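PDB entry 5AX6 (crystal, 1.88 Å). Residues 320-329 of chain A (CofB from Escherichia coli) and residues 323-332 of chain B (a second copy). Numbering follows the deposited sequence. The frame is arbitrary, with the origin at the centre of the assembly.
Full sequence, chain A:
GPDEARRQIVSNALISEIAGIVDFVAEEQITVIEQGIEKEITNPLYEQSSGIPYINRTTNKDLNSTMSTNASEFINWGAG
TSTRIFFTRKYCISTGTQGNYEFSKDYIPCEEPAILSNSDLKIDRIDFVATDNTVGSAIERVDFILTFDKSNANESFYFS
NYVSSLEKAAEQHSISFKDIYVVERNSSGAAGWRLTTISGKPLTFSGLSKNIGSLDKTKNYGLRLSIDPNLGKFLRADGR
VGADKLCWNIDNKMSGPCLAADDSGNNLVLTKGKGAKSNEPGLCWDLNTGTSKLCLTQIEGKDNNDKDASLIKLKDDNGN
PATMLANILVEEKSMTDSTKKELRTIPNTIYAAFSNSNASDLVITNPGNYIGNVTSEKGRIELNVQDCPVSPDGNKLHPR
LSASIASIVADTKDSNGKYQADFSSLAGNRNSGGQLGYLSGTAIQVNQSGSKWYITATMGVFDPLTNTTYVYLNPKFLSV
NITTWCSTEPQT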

ATOM      1  N   ASN A 320       7.738 -18.618  -1.053  1.00 21.37           N
ATOM      2  CA  ASN A 320       6.828 -19.452  -0.270  1.00 27.16           C
ATOM      3  C   ASN A 320       5.665 -18.614   0.247  1.00 22.03           C
ATOM      4  O   ASN A 320       5.868 -17.467   0.657  1.00 23.20           O
ATOM      5  CB  ASN A 320       7.533 -20.102   0.918  1.00 26.20           C
ATOM      6  CG  ASN A 320       8.810 -20.825   0.529  1.00 37.86           C
ATOM      7  OD1 ASN A 320       9.869 -20.580   1.108  1.00 40.82           O
ATOM      8  ND2 ASN A 320       8.715 -21.721  -0.446  1.00 28.44           N
ATOM      9  N   PRO A 321       4.447 -19.186   0.227  1.00 22.96           N
ATOM     10  CA  PRO A 321       3.299 -18.489   0.813  1.00 21.27           C
ATOM     11  C   PRO A 321       3.580 -18.127   2.267  1.00 23.28           C
ATOM     12  O   PRO A 321       4.237 -18.878   2.995  1.00 20.47           O
ATOM     13  CB  PRO A 321       2.159 -19.509   0.685  1.00 23.10           C
ATOM     14  CG  PRO A 321       2.542 -20.319  -0.551  1.00 25.91           C
ATOM     15  CD  PRO A 321       4.055 -20.454  -0.425  1.00 24.49           C
ATOM     16  N   ALA A 322       3.116 -16.956   2.672  1.00 16.98           N
ATOM     17  CA  ALA A 322       3.264 -16.515   4.042  1.00 17.19           C
ATOM     18  C   ALA A 322       1.881 -16.402   4.671  1.00 15.58           C
ATOM     19  O   ALA A 322       0.869 -16.671   4.018  1.00 18.06           O
ATOM     20  CB  ALA A 322       4.021 -15.167   4.106  1.00 17.86           C
ATOM     21  N   THR A 323       1.850 -15.999   5.933  1.00 17.93           N
ATOM     22  CA  THR A 323       0.648 -16.060   6.751  1.00 17.00           C
ATOM     23  C   THR A 323      -0.010 -14.725   6.986  1.00 18.85           C
ATOM     24  O   THR A 323       0.659 -13.734   7.283  1.00 16.37           O
ATOM     25  CB  THR A 323       0.961 -16.670   8.133  1.00 21.72           C
ATOM     26  OG1 THR A 323       1.453 -17.992   7.932  1.00 24.74           O
ATOM     27  CG2 THR A 323      -0.293 -16.713   9.006  1.00 24.75           C
ATOM     28  N   MET A 324      -1.332 -14.720   6.857  1.00 18.38           N
ATOM     29  CA  MET A 324      -2.138 -13.577   7.269  1.00 17.77           C
ATOM     30  C   MET A 324      -3.109 -14.010   8.366  1.00 19.64           C
ATOM     31  O   MET A 324      -3.840 -15.000   8.221  1.00 17.42           O
ATOM     32  CB  MET A 324      -2.912 -12.975   6.094  1.00 17.05           C
ATOM     33  CG  MET A 324      -3.642 -11.680   6.506  1.00 22.71           C
ATOM     34  SD  MET A 324      -4.672 -10.931   5.244  1.00 23.22           S
ATOM     35  CE  MET A 324      -5.776 -12.288   4.854  1.00 37.03           C
ATOM     36  N   LEU A 325      -3.090 -13.287   9.476  1.00 17.07           N
ATOM     37  CA  LEU A 325      -4.078 -13.494  10.534  1.00 17.60           C
ATOM     38  C   LEU A 325      -5.247 -12.544  10.281  1.00 19.67           C
ATOM     39  O   LEU A 325      -5.083 -11.325  10.239  1.00 16.54           O
ATOM     40  CB  LEU A 325      -3.442 -13.270  11.913  1.00 19.96           C
ATOM     41  CG  LEU A 325      -4.325 -13.237  13.173  1.00 25.09           C
ATOM     42  CD1 LEU A 325      -5.209 -14.441  13.264  1.00 26.47           C
ATOM     43  CD2 LEU A 325      -3.444 -13.144  14.414  1.00 27.40           C
ATOM     44  N   ALA A 326      -6.431 -13.105  10.085  1.00 17.46           N
ATOM     45  CA  ALA A 326      -7.591 -12.308   9.710  1.00 20.52           C
ATOM     46  C   ALA A 326      -8.854 -13.156   9.781  1.00 19.05           C
ATOM     47  O   ALA A 326      -8.775 -14.390   9.746  1.00 20.53           O
ATOM     48  CB  ALA A 326      -7.419 -11.748   8.296  1.00 18.77           C
ATOM     49  N   ASN A 327     -10.007 -12.501   9.882  1.00 20.75           N
ATOM     50  CA  ASN A 327     -11.281 -13.157   9.599  1.00 19.72           C
ATOM     51  C   ASN A 327     -11.525 -13.133   8.104  1.00 23.16           C
ATOM     52  O   ASN A 327     -11.355 -12.098   7.467  1.00 20.51           O
ATOM     53  CB  ASN A 327     -12.430 -12.466  10.318  1.00 19.32           C
ATOM     54  CG  ASN A 327     -12.276 -12.512  11.807  1.00 25.42           C
ATOM     55  OD1 ASN A 327     -11.854 -13.525  12.359  1.00 25.71           O
ATOM     56  ND2 ASN A 327     -12.617 -11.420  12.474  1.00 26.34           N
ATOM     57  N   ILE A 328     -11.905 -14.271   7.539  1.00 17.94           N
ATOM     58  CA  ILE A 328     -12.159 -14.337   6.103  1.00 14.50           C
ATOM     59  C   ILE A 328     -13.622 -14.575   5.855  1.00 18.54           C
ATOM     60  O   ILE A 328     -14.245 -15.381   6.540  1.00 19.25           O
ATOM     61  CB  ILE A 328     -11.345 -15.453   5.408  1.00 15.37           C
ATOM     62  CG1 ILE A 328      -9.841 -15.216   5.604  1.00 16.52           C
ATOM     63  CG2 ILE A 328     -11.723 -15.536   3.917  1.00 16.05           C
ATOM     64  CD1 ILE A 328      -9.320 -13.876   5.037  1.00 17.88           C
ATOM     65  N   LEU A 329     -14.166 -13.838   4.897  1.00 18.03           N
ATOM     66  CA  LEU A 329     -15.471 -14.145   4.340  1.00 17.08           C
ATOM     67  C   LEU A 329     -15.298 -14.608   2.909  1.00 18.85           C
ATOM     68  O   LEU A 329     -14.568 -13.979   2.146  1.00 18.24           O
ATOM     69  CB  LEU A 329     -16.386 -12.923   4.374  1.00 19.96           C
ATOM     70  CG  LEU A 329     -17.005 -12.606   5.726  1.00 25.87           C
ATOM     71  CD1 LEU A 329     -17.900 -11.361   5.610  1.00 21.87           C
ATOM     72  CD2 LEU A 329     -17.790 -13.823   6.208  1.00 25.04           C
TER
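Chain B 323-332: TMLANILVEE

Four backbone hydrogen bonds fasten chain B to chain A. N327(B) N donates to A322(A) O at 2.9 Å, and M324(A) N donates to N327(B) O at 2.8 Å; two residues on, L329(B) N reaches M324(A) O at 2.9 Å and A326(A) N reaches L329(B) O at 3.0 Å. N327(B) and L329(B) each donate to one residue of chain A and accept from the residue two further on, the pattern of parallel strands. Strand 327-332 of chain B accordingly runs in the same direction as strand 323-325 of chain A, with axes 24° apart and 4.6 Å at closest approach. Both backbones are extended, with phi from -83° to -119° through the paired residues. T323(A) pairs with N327(B), M324(A) with I328(B) and L325(A) with L329(B), a register shifted by four residues between identical sequences. CA-H...O contacts reinforce it, as from T323(A) CA to N327(B) O at 3.3 Å.

Water serves the partly exposed ends. One molecule donates to P321(A) O and weakly accepts from N327(B) ND2; the water O lies 2.7 Å from P321(A) O and 3.4 Å from N327(B) ND2. Asparagine suits this place because its side-chain amide can donate to water while its backbone holds the strand. At the far end, another donates to N327(A) OD1 and accepts from E331(B) N, bridging the chains where direct pairing has stopped; the water O lies 2.9 Å from N327(A) OD1 and 2.8 Å from E331(B) N.

Side chains alternate between the two faces. T323(A) and L325(A) share one with N327(B) and L329(B): T323(A) CG2 lies 3.8 Å from L329(B) CG, and L325(A) CD1 lies 3.9 Å from L329(B) CB. On the other face, M324(A), long, flexible and unbranched, extends its CE to 3.6 Å from I328(B) CD1 and 3.2 Å from M324(B) CE. Beyond the paired strand, I328(A) CG1 packs 3.8 Å from I328(B) CG2, bringing two branched apolar side chains together in a buried setting.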

ATOM      1  N   THR B 323      -8.929 -13.446  -5.838  1.00 17.93           N
ATOM      2  CA  THR B 323      -8.222 -14.495  -5.118  1.00 17.00           C
ATOM      3  C   THR B 323      -6.924 -14.053  -4.495  1.00 18.85           C
ATOM      4  O   THR B 323      -6.127 -13.354  -5.123  1.00 16.37           O
ATOM      5  CB  THR B 323      -7.905 -15.678  -6.058  1.00 21.72           C
ATOM      6  OG1 THR B 323      -9.137 -16.199  -6.546  1.00 24.74           O
ATOM      7  CG2 THR B 323      -7.139 -16.773  -5.314  1.00 24.75           C
ATOM      8  N   MET B 324      -6.723 -14.480  -3.254  1.00 18.38           N
ATOM      9  CA  MET B 324      -5.432 -14.336  -2.593  1.00 17.77           C
ATOM     10  C   MET B 324      -4.885 -15.718  -2.239  1.00 19.64           C
ATOM     11  O   MET B 324      -5.575 -16.541  -1.622  1.00 17.42           O
ATOM     12  CB  MET B 324      -5.532 -13.475  -1.331  1.00 17.05           C
ATOM     13  CG  MET B 324      -4.140 -13.205  -0.723  1.00 22.71           C
ATOM     14  SD  MET B 324      -4.129 -12.292   0.820  1.00 23.22           S
ATOM     15  CE  MET B 324      -5.171 -13.334   1.841  1.00 37.03           C
ATOM     16  N   LEU B 325      -3.657 -15.982  -2.662  1.00 17.07           N
ATOM     17  CA  LEU B 325      -2.959 -17.200  -2.252  1.00 17.60           C
ATOM     18  C   LEU B 325      -2.147 -16.882  -1.000  1.00 19.67           C
ATOM     19  O   LEU B 325      -1.279 -16.009  -1.005  1.00 16.54           O
ATOM     20  CB  LEU B 325      -2.076 -17.721  -3.395  1.00 19.96           C
ATOM     21  CG  LEU B 325      -1.093 -18.878  -3.143  1.00 25.09           C
ATOM     22  CD1 LEU B 325      -1.769 -20.054  -2.513  1.00 26.47           C
ATOM     23  CD2 LEU B 325      -0.445 -19.295  -4.459  1.00 27.40           C
ATOM     24  N   ALA B 326      -2.446 -17.573   0.089  1.00 17.46           N
ATOM     25  CA  ALA B 326      -1.828 -17.268   1.372  1.00 20.52           C
ATOM     26  C   ALA B 326      -2.166 -18.351   2.387  1.00 19.05           C
ATOM     27  O   ALA B 326      -3.143 -19.087   2.207  1.00 20.53           O
ATOM     28  CB  ALA B 326      -2.304 -15.907   1.885  1.00 18.77           C
ATOM     29  N   ASN B 327      -1.363 -18.448   3.445  1.00 20.75           N
ATOM     30  CA  ASN B 327      -1.771 -19.178   4.642  1.00 19.72           C
ATOM     31  C   ASN B 327      -2.619 -18.270   5.507  1.00 23.16           C
ATOM     32  O   ASN B 327      -2.256 -17.119   5.735  1.00 20.51           O
ATOM     33  CB  ASN B 327      -0.562 -19.661   5.433  1.00 19.32           C
ATOM     34  CG  ASN B 327       0.283 -20.615   4.647  1.00 25.42           C
ATOM     35  OD1 ASN B 327      -0.238 -21.464   3.929  1.00 25.71           O
ATOM     36  ND2 ASN B 327       1.595 -20.490   4.776  1.00 26.34           N
ATOM     37  N   ILE B 328      -3.752 -18.774   5.977  1.00 17.94           N
ATOM     38  CA  ILE B 328      -4.631 -17.964   6.817  1.00 14.50           C
ATOM     39  C   ILE B 328      -4.658 -18.524   8.212  1.00 18.54           C
ATOM     40  O   ILE B 328      -4.722 -19.737   8.393  1.00 19.25           O
ATOM     41  CB  ILE B 328      -6.076 -17.902   6.274  1.00 15.37           C
ATOM     42  CG1 ILE B 328      -6.091 -17.292   4.865  1.00 16.52           C
ATOM     43  CG2 ILE B 328      -6.976 -17.115   7.247  1.00 16.05           C
ATOM     44  CD1 ILE B 328      -5.527 -15.856   4.778  1.00 17.88           C
ATOM     45  N   LEU B 329      -4.571 -17.631   9.187  1.00 18.03           N
ATOM     46  CA  LEU B 329      -4.874 -17.968  10.567  1.00 17.08           C
ATOM     47  C   LEU B 329      -6.140 -17.251  10.981  1.00 18.85           C
ATOM     48  O   LEU B 329      -6.282 -16.059  10.720  1.00 18.24           O
ATOM     49  CB  LEU B 329      -3.732 -17.566  11.496  1.00 19.96           C
ATOM     50  CG  LEU B 329      -2.531 -18.500  11.500  1.00 25.87           C
ATOM     51  CD1 LEU B 329      -1.467 -17.974  12.479  1.00 21.87           C
ATOM     52  CD2 LEU B 329      -2.998 -19.903  11.872  1.00 25.04           C
ATOM     53  N   VAL B 330      -7.040 -17.965  11.653  1.00 16.79           N
ATOM     54  CA  VAL B 330      -8.236 -17.333  12.212  1.00 19.36           C
ATOM     55  C   VAL B 330      -8.219 -17.448  13.720  1.00 22.79           C
ATOM     56  O   VAL B 330      -7.980 -18.530  14.252  1.00 18.49           O
ATOM     57  CB  VAL B 330      -9.528 -17.971  11.679  1.00 18.09           C
ATOM     58  CG1 VAL B 330     -10.754 -17.172  12.152  1.00 23.78           C
ATOM     59  CG2 VAL B 330      -9.497 -18.025  10.158  1.00 22.13           C
ATOM     60  N   GLU B 331      -8.487 -16.337  14.401  1.00 20.09           N
ATOM     61  CA  GLU B 331      -8.512 -16.316  15.862  1.00 24.78           C
ATOM     62  C   GLU B 331      -9.937 -16.204  16.387  1.00 28.09           C
ATOM     63  O   GLU B 331     -10.739 -15.434  15.860  1.00 28.07           O
ATOM     64  CB  GLU B 331      -7.679 -15.150  16.398  1.00 26.88           C
ATOM     65  CG  GLU B 331      -7.603 -15.089  17.924  1.00 28.05           C
ATOM     66  CD  GLU B 331      -6.959 -13.808  18.423  1.00 37.20           C
ATOM     67  OE1 GLU B 331      -7.645 -12.764  18.413  1.00 34.29           O
ATOM     68  OE2 GLU B 331      -5.776 -13.850  18.826  1.00 44.30           O
ATOM     69  N   GLU B 332     -10.260 -16.973  17.422  1.00 22.98           N
ATOM     70  CA  GLU B 332     -11.571 -16.852  18.061  1.00 28.62           C
ATOM     71  C   GLU B 332     -11.480 -17.311  19.504  1.00 25.37           C
ATOM     72  O   GLU B 332     -10.576 -18.061  19.864  1.00 25.58           O
ATOM     73  CB  GLU B 332     -12.643 -17.678  17.328  1.00 28.96           C
ATOM     74  CG  GLU B 332     -12.509 -19.181  17.571  1.00 34.71           C
ATOM     75  CD  GLU B 332     -13.657 -20.012  16.981  1.00 46.32           C
ATOM     76  OE1 GLU B 332     -14.557 -19.445  16.310  1.00 44.30           O
ATOM     77  OE2 GLU B 332     -13.649 -21.246  17.199  1.00 39.02           O
TER
HETATM   78  O   HOH W   1       4.382 -21.569   3.141  1.00 32.97           O
HETATM   79  O   HOH W   2       3.717 -19.203   6.880  1.00 24.33           O
HETATM   80  O   HOH W   3      -9.100 -13.999  13.041  1.00 24.59           O
HETATM   81  O   HOH W   4     -13.452 -14.883  14.058  1.00 43.13           O